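Local structure of Ras-3 from Cryphonectria parasitica (Cryphonectria parasitica, 4KU4) at residues V143-D148 / T174-G179. The protein belongs to the Ras family of small G proteins with a P-loop NTPase fold and holds guanosine-5'-diphosphate in its nucleotide pocket. Residues are numbered along the deposited sequence; the frame is centred on the assembly and turned at random. Where two conformers were deposited one is given.
Sequences VGNKCD and TSAKLG. With GDP (guanosine-5'-diphosphate), chain C.
D148 and S175 meet beside the guanine of GDP, where the N-K-x-D and S-A-K motifs of a Ras-type fold join to form the base pocket. The two carboxylate oxygens of D148 divide the work: OD1 accepts from GDP N1 at 2.7 Å and OD2 from GDP N2 at 2.8 Å, both nearly straight, a bidentate grip on the edge of the base. S175, its OG anti to the backbone N (chi1 175°), donates to D148 OD1 at 2.6 Å from above the carboxylate plane; the same OG accepts from L178 N in an ST motif, which fixes the hydroxyl as a second-shell support.

Further in, N145 links strand 140-145 to the loop after strand 170-173. Its CG lies anti to the backbone N (chi1 -170°), carrying OD1 across the T174 side chain. There OD1 takes two donors: A176 N, in the amide plane on a lone pair at 3.1 Å, and T174 OG1, tilted from that plane, at 2.9 Å. ND2 on the same amide bonds to V25 O of the P-loop. Behind this pair, V143 CG1 packs on the T174 side chain, while the backbone bonds T174 N to G144 O and C147 N to T174 O tie the segments together.

K146 extends along one face of the guanine and K177 CB touches the other. NZ of K146 bonds to G24 O and salt-bridges D94, with a weaker bond to GDP O4'. Acceptors D148 OD1 and OD2 matched to N1 and N2, with a weak bond from K177 N to GDP O6 at 3.3 Å, imply a pocket that reads guanine by its polar edge.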
ATOM      1  N   VAL A 143       5.286  -2.622  -0.607  1.00  8.06           N
ATOM      2  CA  VAL A 143       5.020  -3.229  -1.902  1.00  7.64           C
ATOM      3  C   VAL A 143       6.145  -2.945  -2.881  1.00 10.00           C
ATOM      4  O   VAL A 143       6.459  -1.793  -3.157  1.00 12.50           O
ATOM      5  CB  VAL A 143       3.686  -2.729  -2.494  1.00  8.68           C
ATOM      6  CG1 VAL A 143       3.527  -3.168  -3.953  1.00  8.84           C
ATOM      7  CG2 VAL A 143       2.505  -3.200  -1.656  1.00 12.58           C
ATOM      8  N   GLY A 144       6.769  -3.992  -3.394  1.00  5.59           N
ATOM      9  CA  GLY A 144       7.780  -3.828  -4.434  1.00  6.26           C
ATOM     10  C   GLY A 144       7.099  -3.964  -5.783  1.00 10.77           C
ATOM     11  O   GLY A 144       6.862  -5.078  -6.240  1.00 10.12           O
ATOM     12  N   ASN A 145       6.793  -2.831  -6.418  1.00  7.08           N
ATOM     13  CA  ASN A 145       6.015  -2.833  -7.656  1.00 10.50           C
ATOM     14  C   ASN A 145       6.914  -2.843  -8.883  1.00 11.46           C
ATOM     15  O   ASN A 145       8.116  -2.592  -8.780  1.00  7.17           O
ATOM     16  CB  ASN A 145       5.074  -1.630  -7.703  1.00  8.82           C
ATOM     17  CG  ASN A 145       4.074  -1.712  -8.856  1.00 10.38           C
ATOM     18  OD1 ASN A 145       3.491  -2.768  -9.111  1.00  8.13           O
ATOM     19  ND2 ASN A 145       3.854  -0.588  -9.538  1.00 12.11           N
ATOM     20  N   LYS A 146       6.311  -3.152 -10.030  1.00  6.88           N
ATOM     21  CA  LYS A 146       6.992  -3.279 -11.317  1.00  7.65           C
ATOM     22  C   LYS A 146       7.861  -4.535 -11.364  1.00 12.58           C
ATOM     23  O   LYS A 146       8.938  -4.540 -11.958  1.00 16.27           O
ATOM     24  CB  LYS A 146       7.805  -2.020 -11.668  1.00  7.85           C
ATOM     25  CG  LYS A 146       7.123  -0.691 -11.359  1.00 11.42           C
ATOM     26  CD  LYS A 146       7.625   0.416 -12.268  1.00 11.24           C
ATOM     27  CE  LYS A 146       7.010   1.770 -11.888  1.00 10.68           C
ATOM     28  NZ  LYS A 146       7.753   2.902 -12.515  1.00 15.10           N
ATOM     29  N   CYS A 147       7.383  -5.613 -10.750  1.00  8.85           N
ATOM     30  CA  CYS A 147       8.179  -6.836 -10.717  1.00 10.83           C
ATOM     31  C   CYS A 147       8.250  -7.530 -12.087  1.00 12.91           C
ATOM     32  O   CYS A 147       9.053  -8.438 -12.283  1.00 14.68           O
ATOM     33  CB  CYS A 147       7.733  -7.865  -9.591  1.00 17.37           C
ATOM     34  SG  CYS A 147       6.055  -8.541  -9.848  0.80 15.78           S
ATOM     35  N   ASP A 148       7.409  -7.102 -13.026  1.00 15.82           N
ATOM     36  CA  ASP A 148       7.475  -7.605 -14.404  1.00 13.26           C
ATOM     37  C   ASP A 148       8.756  -7.099 -15.077  1.00 17.99           C
ATOM     38  O   ASP A 148       9.152  -7.589 -16.136  1.00 17.73           O
ATOM     39  CB  ASP A 148       6.254  -7.154 -15.207  1.00 14.61           C
ATOM     40  CG  ASP A 148       6.079  -5.651 -15.197  1.00 13.22           C
ATOM     41  OD1 ASP A 148       5.695  -5.110 -14.141  1.00 10.84           O
ATOM     42  OD2 ASP A 148       6.349  -5.002 -16.224  1.00 14.08           O
ATOM     43  N   THR A 174       4.625  -6.917  -6.613  1.00  7.94           N
ATOM     44  CA  THR A 174       3.481  -6.787  -7.506  1.00 10.03           C
ATOM     45  C   THR A 174       3.803  -6.258  -8.886  1.00 13.80           C
ATOM     46  O   THR A 174       4.894  -5.733  -9.122  1.00  9.86           O
ATOM     47  CB  THR A 174       2.469  -5.728  -6.926  1.00  9.94           C
ATOM     48  OG1 THR A 174       3.104  -4.443  -6.830  1.00 10.43           O
ATOM     49  CG2 THR A 174       1.952  -6.162  -5.559  1.00  7.57           C
ATOM     50  N   SER A 175       2.871  -6.465  -9.816  1.00  8.02           N
ATOM     51  CA  SER A 175       2.963  -5.814 -11.115  1.00 10.48           C
ATOM     52  C   SER A 175       1.593  -5.219 -11.386  1.00 12.99           C
ATOM     53  O   SER A 175       0.661  -5.942 -11.720  1.00  9.65           O
ATOM     54  CB  SER A 175       3.374  -6.735 -12.260  1.00 14.06           C
ATOM     55  OG  SER A 175       3.314  -6.038 -13.497  1.00 13.25           O
ATOM     56  N   ALA A 176       1.454  -3.913 -11.157  1.00 11.76           N
ATOM     57  CA  ALA A 176       0.222  -3.207 -11.465  1.00 15.31           C
ATOM     58  C   ALA A 176      -0.150  -3.392 -12.921  1.00 16.22           C
ATOM     59  O   ALA A 176      -1.330  -3.373 -13.276  1.00 17.99           O
ATOM     60  CB  ALA A 176       0.380  -1.719 -11.150  1.00 11.97           C
ATOM     61  N   LYS A 177       0.860  -3.552 -13.768  1.00 13.95           N
ATOM     62  CA  LYS A 177       0.636  -3.632 -15.211  1.00 14.00           C
ATOM     63  C   LYS A 177      -0.007  -4.963 -15.557  1.00 17.86           C
ATOM     64  O   LYS A 177      -0.955  -5.015 -16.337  1.00 24.16           O
ATOM     65  CB  LYS A 177       1.958  -3.454 -15.970  1.00 15.46           C
ATOM     66  CG  LYS A 177       1.828  -3.568 -17.485  1.00 23.21           C
ATOM     67  CD  LYS A 177       3.193  -3.619 -18.160  1.00 21.58           C
ATOM     68  CE  LYS A 177       3.070  -4.128 -19.591  1.00 30.73           C
ATOM     69  NZ  LYS A 177       4.381  -4.340 -20.256  1.00 35.87           N
ATOM     70  N   LEU A 178       0.481  -6.039 -14.947  1.00 19.46           N
ATOM     71  CA  LEU A 178      -0.054  -7.368 -15.247  1.00 17.76           C
ATOM     72  C   LEU A 178      -1.130  -7.822 -14.261  1.00 18.74           C
ATOM     73  O   LEU A 178      -1.824  -8.805 -14.506  1.00 20.43           O
ATOM     74  CB  LEU A 178       1.073  -8.397 -15.350  1.00 20.32           C
ATOM     75  CG  LEU A 178       2.027  -8.118 -16.512  1.00 24.34           C
ATOM     76  CD1 LEU A 178       3.111  -9.169 -16.600  1.00 31.81           C
ATOM     77  CD2 LEU A 178       1.240  -8.062 -17.810  1.00 25.67           C
ATOM     78  N   GLY A 179      -1.273  -7.087 -13.161  1.00 14.90           N
ATOM     79  CA  GLY A 179      -2.219  -7.418 -12.110  1.00 17.21           C
ATOM     80  C   GLY A 179      -1.670  -8.411 -11.096  1.00 15.79           C
ATOM     81  O   GLY A 179      -2.367  -8.821 -10.166  1.00 18.19           O
TER
HETATM   82  PB  GDP C 301       2.552   6.896  -9.171  1.00  7.94           P
HETATM   83  O1B GDP C 301       1.056   7.035  -9.021  1.00  8.87           O
HETATM   84  O2B GDP C 301       3.123   6.205  -7.935  1.00  5.43           O
HETATM   85  O3B GDP C 301       3.196   8.253  -9.364  1.00 12.54           O
HETATM   86  O3A GDP C 301       2.850   5.958 -10.457  1.00  7.57           O
HETATM   87  PA  GDP C 301       1.870   5.679 -11.729  1.00  9.10           P
HETATM   88  O1A GDP C 301       0.744   4.729 -11.386  1.00 11.07           O
HETATM   89  O2A GDP C 301       1.343   6.951 -12.348  1.00  7.25           O
HETATM   90  O5' GDP C 301       2.857   4.919 -12.738  1.00 13.05           O
HETATM   91  C5' GDP C 301       4.038   5.593 -13.182  1.00 12.31           C
HETATM   92  C4' GDP C 301       4.541   4.863 -14.416  1.00 14.54           C
HETATM   93  O4' GDP C 301       4.853   3.544 -14.016  1.00 11.05           O
HETATM   94  C3' GDP C 301       3.496   4.747 -15.507  1.00 16.92           C
HETATM   95  O3' GDP C 301       4.129   4.892 -16.793  1.00 19.30           O
HETATM   96  C2' GDP C 301       2.985   3.335 -15.358  1.00 18.87           C
HETATM   97  O2' GDP C 301       2.528   2.797 -16.598  1.00 15.15           O
HETATM   98  C1' GDP C 301       4.220   2.610 -14.863  1.00 17.70           C
HETATM   99  N9  GDP C 301       3.914   1.433 -14.025  1.00 13.53           N
HETATM  100  C8  GDP C 301       3.204   1.415 -12.880  1.00  8.99           C
HETATM  101  N7  GDP C 301       3.154   0.161 -12.374  1.00 10.25           N
HETATM  102  C5  GDP C 301       3.854  -0.635 -13.202  1.00 11.03           C
HETATM  103  C6  GDP C 301       4.200  -2.062 -13.269  1.00 13.93           C
HETATM  104  O6  GDP C 301       3.812  -2.847 -12.388  1.00 10.91           O
HETATM  105  N1  GDP C 301       4.953  -2.484 -14.295  1.00 11.11           N
HETATM  106  C2  GDP C 301       5.384  -1.672 -15.261  1.00 12.10           C
HETATM  107  N2  GDP C 301       6.128  -2.204 -16.261  1.00 14.94           N
HETATM  108  N3  GDP C 301       5.102  -0.345 -15.271  1.00 15.85           N
HETATM  109  C4  GDP C 301       4.354   0.206 -14.286  1.00 11.87           C
HETATM  110  O   HOH W   1       6.779  -5.923 -18.684  1.00 23.13           O